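Local coordinates for mandelate racemase/muconate lactonizing enzyme family protein (Sulfitobacter sp. NAS-14.1, PDB 3T4W) that probably catalyses an enolase-superfamily reaction that begins with removal of a proton next to a carboxylate, its exact substrate being unidentified, at residues 94-97 and 98-102; 123-126 and 127-131. All blocks are in the same frame, centred on the assembly; numbering follows the deposited sequence.

Interaction 1: 94-97 and 98-102; sequences LMYR and RAYSS
Ser-101 folds its hydroxyl back onto the last turn of helix 92-101, where OG donates to Arg-97 O at 2.8 Å. With OG beside its own backbone N (chi1 -59°), both donors come to that one carbonyl oxygen, and serine suits the place because the bond from Ser-101 N is weak. OG also accepts from Gln-106 NE2. Before it, the i to i+4 bonds are regular, as in Tyr-100 N to Tyr-96 O at 2.8 Å.

Tyr-96 and Tyr-100 point the same way with planes only 13° apart, but the rings are slid so far that they barely overlap; Tyr-96 OH, weakly bonded to Glu-314 and Lys-287, lies over the Tyr-100 ring, 3.7 Å from CD1. Arg-97 reaches the same ring with NH1, 3.6 Å from Tyr-100 CD2. Its NE is satisfied by Met-196 O of the second subunit, and Tyr-100 OH by Asp-262 there. Arg-98, extended from CG to NE, lays its guanidinium against Leu-94, whose CD2 sits over one face, 3.4 Å from NH2. NH1 bonds Glu-87 and His-83 O, NH2 Glu-412 of the second subunit. Arginine and tyrosine suit an interface helix of the N-terminal domain, which enolase-superfamily members pair with a C-terminal barrel: apolar stems pack while polar tips, shared between own chain and neighbour, find their strongest partners across the boundary for Arg-97, Arg-98 and Tyr-100.

Interaction 2: 123-126 and 127-131; sequences CWDI and LGKDR
Asp-125 and Lys-129, one turn apart, form a charged pair: OD2 and NZ make a salt bridge at 3.4 Å, weak as a hydrogen bond. Lysine suits the place because its chain, extended beyond CG, carries the ammonium across to the carboxylate, the two side chains meeting at a slant. With CG anti to the backbone N (chi1 -162°), the Asp-125 carboxylate approaches the lysine although its CB points away, and Lys-129 CE lies 3.6 Å from Asp-125 OD1. Both have further partners: Asp-125 OD1 accepts from Leu-387 N and OD2 from Trp-59 N, while Lys-129 NZ donates to Val-57 O. A second salt bridge joins Asp-130 OD2 to Arg-131 NH1, and Arg-131 NH2 pairs with Glu-90.

The apolar contact is between Trp-124 and Leu-127. CD1 of the leucine stands over one face of the indole, offset toward its rim and 4.2 Å from CE3, a loose touch of a branched side chain on a broad ring. The indole N-H is spoken for by Glu-120, and Trp-313 meets the ring.

Backbone bonds complete the helix, with Leu-127 N to Cys-123 O and Gly-128 N to Trp-124 O both 2.8 Å. The β-branched Ile-126 packs on Leu-50 and Leu-25. The buried Asp-125 carboxylate, held by two backbone amides and a lysine, ties this helix to the segments that supply those amides.

Interactions 1 and 2 lie about 20 Å apart, centre to centre, on helices 92-101 and 110-130, which follow one another in the chain; interaction 1 closes before interaction 2 opens. Both belong to the N-terminal family region, which also holds an antiparallel sheet whose strands 25-33 and 45-52 pack on helix 110-130. They touch directly where Met-95 CE packs on Cys-123 SG at 4.3 Å, and Ile-92 meets Trp-124. Their outlooks differ: 94-102 packs on helix 110-130 through Phe-116 and also meets the second subunit, and the third through Arg-97. Interaction 1 thus links the N-terminal domain to neighbouring subunits, while interaction 2 binds helix 110-130 to the sheet and to Leu-387.

Interaction 1: 94-97 and 98-102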
loop_
_atom_site.group_PDB
_atom_site.type_symbol
_atom_site.label_atom_id
_atom_site.label_comp_id
_atom_site.label_asym_id
_atom_site.label_seq_id
_atom_site.Cartn_x
_atom_site.Cartn_y
_atom_site.Cartn_z
ATOM N N LEU A 94 16.010 -33.166 -5.882
ATOM C CA LEU A 94 15.050 -34.055 -6.529
ATOM C C LEU A 94 14.121 -34.734 -5.522
ATOM O O LEU A 94 12.908 -34.836 -5.737
ATOM C CB LEU A 94 15.787 -35.103 -7.367
ATOM C CG LEU A 94 14.955 -36.171 -8.085
ATOM C CD1 LEU A 94 14.029 -35.542 -9.110
ATOM C CD2 LEU A 94 15.857 -37.216 -8.745
ATOM N N MET A 95 14.692 -35.203 -4.421
ATOM C CA MET A 95 13.921 -35.978 -3.463
ATOM C C MET A 95 12.966 -35.055 -2.727
ATOM O O MET A 95 11.833 -35.427 -2.406
ATOM C CB MET A 95 14.846 -36.731 -2.502
ATOM C CG MET A 95 15.484 -37.969 -3.130
ATOM S SD MET A 95 16.479 -38.941 -1.984
ATOM C CE MET A 95 17.967 -37.945 -1.899
ATOM N N TYR A 96 13.419 -33.832 -2.491
ATOM C CA TYR A 96 12.574 -32.846 -1.848
ATOM C C TYR A 96 11.381 -32.520 -2.739
ATOM O O TYR A 96 10.235 -32.503 -2.280
ATOM C CB TYR A 96 13.371 -31.594 -1.515
ATOM C CG TYR A 96 12.508 -30.422 -1.109
ATOM C CD1 TYR A 96 12.293 -30.129 0.232
ATOM C CD2 TYR A 96 11.913 -29.606 -2.069
ATOM C CE1 TYR A 96 11.509 -29.061 0.609
ATOM C CE2 TYR A 96 11.122 -28.534 -1.704
ATOM C CZ TYR A 96 10.923 -28.267 -0.360
ATOM O OH TYR A 96 10.145 -27.197 0.025
ATOM N N ARG A 97 11.642 -32.280 -4.018
ATOM C CA ARG A 97 10.560 -32.001 -4.957
ATOM C C ARG A 97 9.529 -33.130 -5.010
ATOM O O ARG A 97 8.332 -32.870 -5.075
ATOM C CB ARG A 97 11.100 -31.695 -6.357
ATOM C CG ARG A 97 11.702 -30.304 -6.521
ATOM C CD ARG A 97 10.890 -29.234 -5.795
ATOM N NE ARG A 97 9.623 -28.917 -6.455
ATOM C CZ ARG A 97 8.817 -27.918 -6.094
ATOM N NH1 ARG A 97 9.143 -27.129 -5.080
ATOM N NH2 ARG A 97 7.685 -27.702 -6.748
ATOM N N ARG A 98 9.996 -34.379 -4.990
ATOM C CA ARG A 98 9.108 -35.549 -5.007
ATOM C C ARG A 98 8.208 -35.599 -3.776
ATOM O O ARG A 98 7.001 -35.807 -3.884
ATOM C CB ARG A 98 9.914 -36.846 -5.058
ATOM C CG ARG A 98 10.575 -37.162 -6.381
ATOM C CD ARG A 98 11.475 -38.374 -6.210
ATOM N NE ARG A 98 12.137 -38.778 -7.446
ATOM C CZ ARG A 98 13.183 -39.600 -7.496
ATOM N NH1 ARG A 98 13.698 -40.093 -6.378
ATOM N NH2 ARG A 98 13.721 -39.922 -8.664
ATOM N N ALA A 99 8.811 -35.431 -2.602
ATOM C CA ALA A 99 8.074 -35.484 -1.343
ATOM C C ALA A 99 7.103 -34.310 -1.200
ATOM O O ALA A 99 5.933 -34.500 -0.872
ATOM C CB ALA A 99 9.045 -35.536 -0.163
ATOM N N TYR A 100 7.611 -33.104 -1.447
ATOM C CA TYR A 100 6.827 -31.872 -1.421
ATOM C C TYR A 100 5.600 -31.970 -2.317
ATOM O O TYR A 100 4.535 -31.415 -2.004
ATOM C CB TYR A 100 7.697 -30.701 -1.888
ATOM C CG TYR A 100 7.081 -29.332 -1.706
ATOM C CD1 TYR A 100 6.891 -28.795 -0.436
ATOM C CD2 TYR A 100 6.710 -28.560 -2.806
ATOM C CE1 TYR A 100 6.336 -27.541 -0.264
ATOM C CE2 TYR A 100 6.157 -27.300 -2.643
ATOM C CZ TYR A 100 5.972 -26.799 -1.368
ATOM O OH TYR A 100 5.423 -25.550 -1.195
ATOM N N SER A 101 5.747 -32.684 -3.429
ATOM C CA SER A 101 4.680 -32.764 -4.425
ATOM C C SER A 101 3.798 -33.987 -4.268
ATOM O O SER A 101 2.787 -34.109 -4.951
ATOM C CB SER A 101 5.269 -32.756 -5.830
ATOM O OG SER A 101 6.018 -31.581 -6.047
ATOM N N SER A 102 4.187 -34.886 -3.367
ATOM C CA SER A 102 3.557 -36.203 -3.241
ATOM C C SER A 102 2.025 -36.187 -3.287
ATOM O O SER A 102 1.372 -35.500 -2.501
ATOM C CB SER A 102 4.034 -36.896 -1.965
ATOM O OG SER A 102 3.680 -38.266 -1.969
#

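Interaction 2: 123-126 and 127-131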
loop_
_atom_site.group_PDB
_atom_site.type_symbol
_atom_site.label_atom_id
_atom_site.label_comp_id
_atom_site.label_asym_id
_atom_site.label_seq_id
_atom_site.Cartn_x
_atom_site.Cartn_y
_atom_site.Cartn_z
ATOM N N CYS A 123 20.555 -38.330 5.087
ATOM C CA CYS A 123 21.239 -38.264 3.798
ATOM C C CYS A 123 22.545 -37.474 3.883
ATOM O O CYS A 123 23.566 -37.897 3.336
ATOM C CB CYS A 123 20.326 -37.665 2.723
ATOM S SG CYS A 123 19.034 -38.796 2.130
ATOM N N TRP A 124 22.508 -36.333 4.569
ATOM C CA TRP A 124 23.694 -35.495 4.726
ATOM C C TRP A 124 24.773 -36.148 5.589
ATOM O O TRP A 124 25.971 -35.961 5.342
ATOM C CB TRP A 124 23.317 -34.118 5.280
ATOM C CG TRP A 124 22.647 -33.265 4.258
ATOM C CD1 TRP A 124 21.308 -33.052 4.117
ATOM C CD2 TRP A 124 23.285 -32.529 3.206
ATOM N NE1 TRP A 124 21.070 -32.223 3.047
ATOM C CE2 TRP A 124 22.266 -31.885 2.473
ATOM C CE3 TRP A 124 24.615 -32.348 2.816
ATOM C CZ2 TRP A 124 22.537 -31.075 1.372
ATOM C CZ3 TRP A 124 24.882 -31.537 1.721
ATOM C CH2 TRP A 124 23.846 -30.915 1.012
ATOM N N ASP A 125 24.352 -36.904 6.599
ATOM C CA ASP A 125 25.291 -37.655 7.423
ATOM C C ASP A 125 26.018 -38.627 6.503
ATOM O O ASP A 125 27.243 -38.705 6.507
ATOM C CB ASP A 125 24.555 -38.409 8.537
ATOM C CG ASP A 125 25.476 -38.835 9.669
ATOM O OD1 ASP A 125 26.540 -38.202 9.835
ATOM O OD2 ASP A 125 25.129 -39.799 10.400
ATOM N N ILE A 126 25.251 -39.345 5.691
ATOM C CA ILE A 126 25.826 -40.272 4.720
ATOM C C ILE A 126 26.782 -39.580 3.736
ATOM O O ILE A 126 27.906 -40.039 3.521
ATOM C CB ILE A 126 24.721 -41.060 3.971
ATOM C CG1 ILE A 126 24.193 -42.189 4.863
ATOM C CG2 ILE A 126 25.244 -41.615 2.653
ATOM C CD1 ILE A 126 22.898 -42.811 4.377
ATOM N N LEU A 127 26.344 -38.471 3.154
ATOM C CA LEU A 127 27.186 -37.731 2.215
ATOM C C LEU A 127 28.469 -37.242 2.878
ATOM O O LEU A 127 29.535 -37.241 2.264
ATOM C CB LEU A 127 26.419 -36.554 1.601
ATOM C CG LEU A 127 25.258 -36.928 0.676
ATOM C CD1 LEU A 127 24.273 -35.772 0.494
ATOM C CD2 LEU A 127 25.798 -37.408 -0.665
ATOM N N GLY A 128 28.365 -36.828 4.136
ATOM C CA GLY A 128 29.528 -36.385 4.880
ATOM C C GLY A 128 30.549 -37.498 5.045
ATOM O O GLY A 128 31.747 -37.276 4.937
ATOM N N LYS A 129 30.072 -38.706 5.311
ATOM C CA LYS A 129 30.973 -39.834 5.493
ATOM C C LYS A 129 31.596 -40.255 4.165
ATOM O O LYS A 129 32.775 -40.599 4.100
ATOM C CB LYS A 129 30.244 -40.995 6.173
ATOM C CG LYS A 129 30.017 -40.739 7.653
ATOM C CD LYS A 129 28.925 -41.609 8.233
ATOM C CE LYS A 129 28.579 -41.131 9.639
ATOM N NZ LYS A 129 27.642 -42.040 10.360
ATOM N N ASP A 130 30.801 -40.201 3.103
ATOM C CA ASP A 130 31.268 -40.574 1.779
ATOM C C ASP A 130 32.343 -39.614 1.268
ATOM O O ASP A 130 33.252 -40.012 0.546
ATOM C CB ASP A 130 30.089 -40.607 0.809
ATOM C CG ASP A 130 30.504 -40.975 -0.593
ATOM O OD1 ASP A 130 31.202 -41.999 -0.760
ATOM O OD2 ASP A 130 30.133 -40.235 -1.524
ATOM N N ARG A 131 32.226 -38.345 1.640
ATOM C CA ARG A 131 33.191 -37.331 1.227
ATOM C C ARG A 131 34.326 -37.224 2.248
ATOM O O ARG A 131 35.290 -36.488 2.047
ATOM C CB ARG A 131 32.499 -35.965 1.105
ATOM C CG ARG A 131 31.172 -35.967 0.349
ATOM C CD ARG A 131 31.388 -35.712 -1.124
ATOM N NE ARG A 131 30.197 -35.179 -1.782
ATOM C CZ ARG A 131 29.485 -35.838 -2.691
ATOM N NH1 ARG A 131 29.833 -37.068 -3.045
ATOM N NH2 ARG A 131 28.428 -35.271 -3.252
#